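Side-chain contacts in Alr1585 protein (Nostoc sp., PDB 5C2I), which is a haem-containing dye-decolorizing (DyP-type) peroxidase that probably uses hydrogen peroxide to oxidise dyes and related substrates: residues His42-Phe47 / Gln164-Ile169; Gln63-Thr68 / Ala94-Ser99. The protein carries 1 engineered substitution. All coordinates share one frame; numbering follows the deposited sequence.

In the fold
Both contacts lie in the DyP dimeric alpha+beta barrel range, their centres about 13 Å apart. Interaction 1 sets helix 159-176 on strand 42-50, and interaction 2 sets helix 55-68 on strand 93-98. The strands belong to one antiparallel sheet, separated by strand 150-156. In sequence the segments run 42-47, 63-68, 94-99 and 164-169, so the closer pair falls between the partners of the wider one. Their helices meet where I169 CG2 approaches F65 CE1 at 4.2 Å. Leaving aside inserted helices, this order and the 2-3-1-4 strand arrangement match a ferredoxin-like βαββαβ unit; the two contacts settle both helices side by side on one sheet face, giving one layered half of the DyP fold.

Interaction 1. Residues His42-Phe47 / Gln164-Ile169; sequences HSVHLF and QIVNQI
No ring or other flat group takes part where V44 and L46 meet V166; the aromatic side chains of the strand, H45 and F47, lie on its other face and pack against Y256, with F144 also edge-to-face to F47. The contact itself is made by methyl groups. V166 turns both branches to the sheet: its CG2 rests on V44, 3.9 Å from V44 CG2 and 4.0 Å from V44 CB. The other branch, CG1, is anti to the backbone N (chi1 167°) and points between two residues of the strand, with V44 CG1 at 4.2 Å and L46 CD1 at 4.3 Å. The two valines cross obliquely, with branches meeting at van der Waals distance and no polar atom between them. R182 of strand 177-189 touches V44, L46 and V166. On the same helix as V166, N167 ND2 is hydrogen-bonded to D184 OD1 of the second subunit, which places this helix at a subunit interface. Helix 159-176 lies on one face of the sheet, as in the helix-on-sheet layer of a ferredoxin-like domain, the class to which this half of the DyP fold belongs.

Interaction 2. Residues Gln63-Thr68 / Ala94-Ser99; sequences QSFAQT and ANFFLS
F65 and F96 both carry CG anti to the backbone N, with chi1 at -172° and -178°, and these torsions swing the F65 ring from the helix toward the strand while the F96 ring runs out from the strand beside it. The side chains approach at a slant and do not stack. The far end of the F65 ring does the touching. Its CZ lies 3.9 Å from A94 CB, while CE2 lies 4.1 Å from F96 CB; the latter comes to the ring edge, near its plane. At the same edge stands a main-chain oxygen, N95 O, 4.0 Å from F65 CE2. The axes of segments 63-68 and 94-98 come within 9.5 Å at closest, at 148° between their N-to-C directions, a roughly antiparallel pairing. Of residues 63-68, F65 makes the contacts with the strand, its side chain pointing toward it. The rings of W61, on the same helix, and Y69, just after it, also meet the F65 ring, and V152 of the next strand touches both F65 and F96. The side chain of N95 starts away from the helix, and its ND2 is hydrogen-bonded to G32 O and Q31 OE1. At the end of the helix, T68 OG1 donates to S64 O over 3.0 Å, reaching it from the opposite face of the carbonyl plane to T68 N, so that two bonds from one residue hold this oxygen. Between helix and strand, by contrast, no hydrogen bond forms: the join is buried apolar packing, in which the weakly positive rim of the F65 ring may gain slightly from the nearby N95 carbonyl.

Interaction 1. Residues His42-Phe47 / Gln164-Ile169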
loop_
_atom_site.group_PDB
_atom_site.type_symbol
_atom_site.label_atom_id
_atom_site.label_comp_id
_atom_site.label_asym_id
_atom_site.label_seq_id
_atom_site.Cartn_x
_atom_site.Cartn_y
_atom_site.Cartn_z
ATOM N N HIS A 42 -7.962 13.043 -11.215
ATOM C CA HIS A 42 -8.558 12.445 -12.412
ATOM C C HIS A 42 -9.387 13.493 -13.133
ATOM O O HIS A 42 -10.017 14.349 -12.507
ATOM C CB HIS A 42 -9.446 11.271 -12.040
ATOM C CG HIS A 42 -8.711 10.145 -11.417
ATOM N ND1 HIS A 42 -8.021 9.210 -12.164
ATOM C CD2 HIS A 42 -8.508 9.822 -10.117
ATOM C CE1 HIS A 42 -7.398 8.377 -11.345
ATOM N NE2 HIS A 42 -7.685 8.722 -10.098
ATOM N N SER A 43 -9.390 13.412 -14.452
ATOM C CA SER A 43 -10.223 14.294 -15.202
ATOM C C SER A 43 -10.773 13.610 -16.436
ATOM O O SER A 43 -10.262 12.556 -16.874
ATOM C CB SER A 43 -9.448 15.537 -15.567
ATOM O OG SER A 43 -8.406 15.191 -16.391
ATOM N N VAL A 44 -11.864 14.179 -16.915
ATOM C CA VAL A 44 -12.484 13.739 -18.173
ATOM C C VAL A 44 -12.568 14.962 -19.061
ATOM O O VAL A 44 -13.015 16.043 -18.625
ATOM C CB VAL A 44 -13.866 13.111 -17.949
ATOM C CG1 VAL A 44 -14.554 12.767 -19.263
ATOM C CG2 VAL A 44 -13.766 11.866 -17.045
ATOM N N HIS A 45 -12.142 14.783 -20.300
ATOM C CA HIS A 45 -12.193 15.816 -21.321
ATOM C C HIS A 45 -13.150 15.344 -22.403
ATOM O O HIS A 45 -12.909 14.302 -23.018
ATOM C CB HIS A 45 -10.805 16.007 -21.940
ATOM C CG HIS A 45 -9.772 16.482 -20.976
ATOM N ND1 HIS A 45 -8.427 16.416 -21.264
ATOM C CD2 HIS A 45 -9.868 16.976 -19.715
ATOM C CE1 HIS A 45 -7.745 16.899 -20.239
ATOM N NE2 HIS A 45 -8.596 17.227 -19.285
ATOM N N LEU A 46 -14.243 16.087 -22.612
ATOM C CA LEU A 46 -15.224 15.776 -23.657
ATOM C C LEU A 46 -15.201 16.865 -24.712
ATOM O O LEU A 46 -15.525 18.025 -24.436
ATOM C CB LEU A 46 -16.610 15.644 -23.063
ATOM C CG LEU A 46 -16.816 14.705 -21.906
ATOM C CD1 LEU A 46 -18.234 14.825 -21.346
ATOM C CD2 LEU A 46 -16.505 13.272 -22.328
ATOM N N PHE A 47 -14.810 16.490 -25.925
ATOM C CA PHE A 47 -14.776 17.408 -27.043
ATOM C C PHE A 47 -16.082 17.299 -27.792
ATOM O O PHE A 47 -16.523 16.196 -28.130
ATOM C CB PHE A 47 -13.614 17.096 -27.981
ATOM C CG PHE A 47 -12.279 17.401 -27.380
ATOM C CD1 PHE A 47 -11.628 16.467 -26.578
ATOM C CD2 PHE A 47 -11.700 18.609 -27.581
ATOM C CE1 PHE A 47 -10.392 16.752 -26.005
ATOM C CE2 PHE A 47 -10.489 18.932 -26.983
ATOM C CZ PHE A 47 -9.822 18.000 -26.223
ATOM N N GLN A 164 -19.385 8.329 -12.839
ATOM C CA GLN A 164 -20.826 8.347 -12.696
ATOM C C GLN A 164 -21.410 9.717 -13.030
ATOM O O GLN A 164 -22.444 9.840 -13.706
ATOM C CB GLN A 164 -21.292 7.929 -11.282
ATOM C CG GLN A 164 -20.684 6.631 -10.752
ATOM C CD GLN A 164 -20.818 5.448 -11.742
ATOM O OE1 GLN A 164 -21.925 5.022 -12.058
ATOM N NE2 GLN A 164 -19.689 4.892 -12.163
ATOM N N ILE A 165 -20.774 10.748 -12.489
ATOM C CA ILE A 165 -21.247 12.100 -12.672
ATOM C C ILE A 165 -21.136 12.480 -14.149
ATOM O O ILE A 165 -22.052 13.050 -14.711
ATOM C CB ILE A 165 -20.446 13.091 -11.782
ATOM C CG1 ILE A 165 -20.879 12.869 -10.349
ATOM C CG2 ILE A 165 -20.754 14.529 -12.197
ATOM C CD1 ILE A 165 -19.984 13.534 -9.323
ATOM N N VAL A 166 -20.025 12.117 -14.789
ATOM C CA VAL A 166 -19.896 12.336 -16.218
ATOM C C VAL A 166 -21.018 11.618 -17.012
ATOM O O VAL A 166 -21.621 12.218 -17.893
ATOM C CB VAL A 166 -18.520 11.920 -16.741
ATOM C CG1 VAL A 166 -18.505 11.850 -18.253
ATOM C CG2 VAL A 166 -17.466 12.916 -16.267
ATOM N N ASN A 167 -21.316 10.370 -16.676
ATOM C CA ASN A 167 -22.352 9.646 -17.363
ATOM C C ASN A 167 -23.742 10.287 -17.165
ATOM O O ASN A 167 -24.570 10.260 -18.074
ATOM C CB ASN A 167 -22.406 8.167 -16.938
ATOM C CG ASN A 167 -21.210 7.405 -17.433
ATOM O OD1 ASN A 167 -20.547 7.832 -18.399
ATOM N ND2 ASN A 167 -20.929 6.288 -16.816
ATOM N N GLN A 168 -23.970 10.873 -16.003
ATOM C CA GLN A 168 -25.193 11.635 -15.800
ATOM C C GLN A 168 -25.227 12.903 -16.659
ATOM O O GLN A 168 -26.197 13.144 -17.363
ATOM C CB GLN A 168 -25.314 12.028 -14.341
ATOM C CG GLN A 168 -26.618 12.705 -13.985
ATOM C CD GLN A 168 -26.753 12.893 -12.478
ATOM O OE1 GLN A 168 -26.077 12.235 -11.674
ATOM N NE2 GLN A 168 -27.616 13.805 -12.086
ATOM N N ILE A 169 -24.162 13.684 -16.607
ATOM C CA ILE A 169 -24.056 14.906 -17.392
ATOM C C ILE A 169 -24.268 14.623 -18.886
ATOM O O ILE A 169 -24.985 15.370 -19.573
ATOM C CB ILE A 169 -22.686 15.606 -17.170
ATOM C CG1 ILE A 169 -22.639 16.217 -15.771
ATOM C CG2 ILE A 169 -22.402 16.612 -18.275
ATOM C CD1 ILE A 169 -21.255 16.571 -15.329
#

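Interaction 2. Residues Gln63-Thr68 / Ala94-Ser99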
loop_
_atom_site.group_PDB
_atom_site.type_symbol
_atom_site.label_atom_id
_atom_site.label_comp_id
_atom_site.label_asym_id
_atom_site.label_seq_id
_atom_site.Cartn_x
_atom_site.Cartn_y
_atom_site.Cartn_z
ATOM N N GLN A 63 -26.204 26.895 -20.591
ATOM C CA GLN A 63 -26.688 27.668 -19.457
ATOM C C GLN A 63 -26.848 26.774 -18.219
ATOM O O GLN A 63 -26.411 27.147 -17.113
ATOM C CB GLN A 63 -27.989 28.362 -19.829
ATOM C CG GLN A 63 -28.614 29.164 -18.704
ATOM C CD GLN A 63 -30.000 29.726 -19.048
ATOM O OE1 GLN A 63 -30.912 29.002 -19.525
ATOM N NE2 GLN A 63 -30.188 30.979 -18.794
ATOM N N SER A 64 -27.487 25.617 -18.394
ATOM C CA SER A 64 -27.746 24.720 -17.251
ATOM C C SER A 64 -26.427 24.193 -16.717
ATOM O O SER A 64 -26.253 24.092 -15.513
ATOM C CB SER A 64 -28.675 23.548 -17.593
ATOM O OG SER A 64 -27.934 22.606 -18.405
ATOM N N PHE A 65 -25.492 23.882 -17.615
ATOM C CA PHE A 65 -24.169 23.423 -17.184
ATOM C C PHE A 65 -23.398 24.480 -16.409
ATOM O O PHE A 65 -22.787 24.181 -15.376
ATOM C CB PHE A 65 -23.339 22.959 -18.382
ATOM C CG PHE A 65 -22.054 22.298 -17.988
ATOM C CD1 PHE A 65 -22.055 20.993 -17.517
ATOM C CD2 PHE A 65 -20.871 22.948 -18.107
ATOM C CE1 PHE A 65 -20.863 20.367 -17.127
ATOM C CE2 PHE A 65 -19.672 22.316 -17.771
ATOM C CZ PHE A 65 -19.678 21.027 -17.241
ATOM N N ALA A 66 -23.473 25.719 -16.854
ATOM C CA ALA A 66 -22.876 26.816 -16.133
ATOM C C ALA A 66 -23.539 27.076 -14.786
ATOM O O ALA A 66 -22.841 27.365 -13.820
ATOM C CB ALA A 66 -22.917 28.074 -16.987
ATOM N N GLN A 67 -24.865 26.922 -14.711
ATOM C CA GLN A 67 -25.552 27.136 -13.435
ATOM C C GLN A 67 -25.223 26.035 -12.448
ATOM O O GLN A 67 -25.103 26.286 -11.257
ATOM C CB GLN A 67 -27.070 27.203 -13.631
ATOM C CG GLN A 67 -27.521 28.475 -14.317
ATOM C CD GLN A 67 -28.946 28.401 -14.845
ATOM O OE1 GLN A 67 -29.524 27.314 -15.026
ATOM N NE2 GLN A 67 -29.519 29.572 -15.121
ATOM N N THR A 68 -25.125 24.794 -12.926
ATOM C CA THR A 68 -25.046 23.632 -12.042
ATOM C C THR A 68 -23.628 23.208 -11.699
ATOM O O THR A 68 -23.355 22.801 -10.561
ATOM C CB THR A 68 -25.794 22.442 -12.659
ATOM O OG1 THR A 68 -27.141 22.852 -12.921
ATOM C CG2 THR A 68 -25.868 21.275 -11.697
ATOM N N ALA A 94 -15.418 21.635 -12.578
ATOM C CA ALA A 94 -15.758 21.692 -14.019
ATOM C C ALA A 94 -15.339 23.004 -14.692
ATOM O O ALA A 94 -15.554 24.102 -14.130
ATOM C CB ALA A 94 -17.247 21.442 -14.221
ATOM N N ASN A 95 -14.849 22.877 -15.923
ATOM C CA ASN A 95 -14.595 23.989 -16.820
ATOM C C ASN A 95 -15.429 23.775 -18.090
ATOM O O ASN A 95 -15.781 22.637 -18.457
ATOM C CB ASN A 95 -13.146 24.034 -17.313
ATOM C CG ASN A 95 -12.142 24.616 -16.355
ATOM O OD1 ASN A 95 -11.051 24.055 -16.190
ATOM N ND2 ASN A 95 -12.436 25.787 -15.778
ATOM N N PHE A 96 -15.676 24.861 -18.796
ATOM C CA PHE A 96 -16.269 24.804 -20.133
ATOM C C PHE A 96 -15.528 25.776 -21.051
ATOM O O PHE A 96 -15.369 26.965 -20.710
ATOM C CB PHE A 96 -17.747 25.163 -20.071
ATOM C CG PHE A 96 -18.461 25.082 -21.401
ATOM C CD1 PHE A 96 -18.883 23.871 -21.889
ATOM C CD2 PHE A 96 -18.677 26.219 -22.166
ATOM C CE1 PHE A 96 -19.477 23.779 -23.141
ATOM C CE2 PHE A 96 -19.315 26.147 -23.393
ATOM C CZ PHE A 96 -19.722 24.920 -23.872
ATOM N N PHE A 97 -15.103 25.282 -22.207
ATOM C CA PHE A 97 -14.360 26.089 -23.190
ATOM C C PHE A 97 -15.036 26.093 -24.554
ATOM O O PHE A 97 -15.615 25.072 -24.964
ATOM C CB PHE A 97 -12.946 25.550 -23.349
ATOM C CG PHE A 97 -12.201 25.285 -22.054
ATOM C CD1 PHE A 97 -11.515 26.272 -21.414
ATOM C CD2 PHE A 97 -12.172 24.000 -21.501
ATOM C CE1 PHE A 97 -10.839 26.005 -20.224
ATOM C CE2 PHE A 97 -11.470 23.718 -20.362
ATOM C CZ PHE A 97 -10.802 24.725 -19.700
ATOM N N LEU A 98 -14.939 27.213 -25.260
ATOM C CA LEU A 98 -15.438 27.348 -26.636
ATOM C C LEU A 98 -14.310 27.603 -27.605
ATOM O O LEU A 98 -13.409 28.392 -27.323
ATOM C CB LEU A 98 -16.463 28.498 -26.755
ATOM C CG LEU A 98 -17.810 28.233 -26.079
ATOM C CD1 LEU A 98 -18.580 29.526 -25.911
ATOM C CD2 LEU A 98 -18.616 27.215 -26.861
ATOM N N SER A 99 -14.375 26.950 -28.768
ATOM C CA SER A 99 -13.514 27.301 -29.900
ATOM C C SER A 99 -14.122 28.460 -30.679
ATOM O O SER A 99 -15.303 28.800 -30.486
ATOM C CB SER A 99 -13.351 26.100 -30.847
ATOM O OG SER A 99 -14.561 25.825 -31.549
#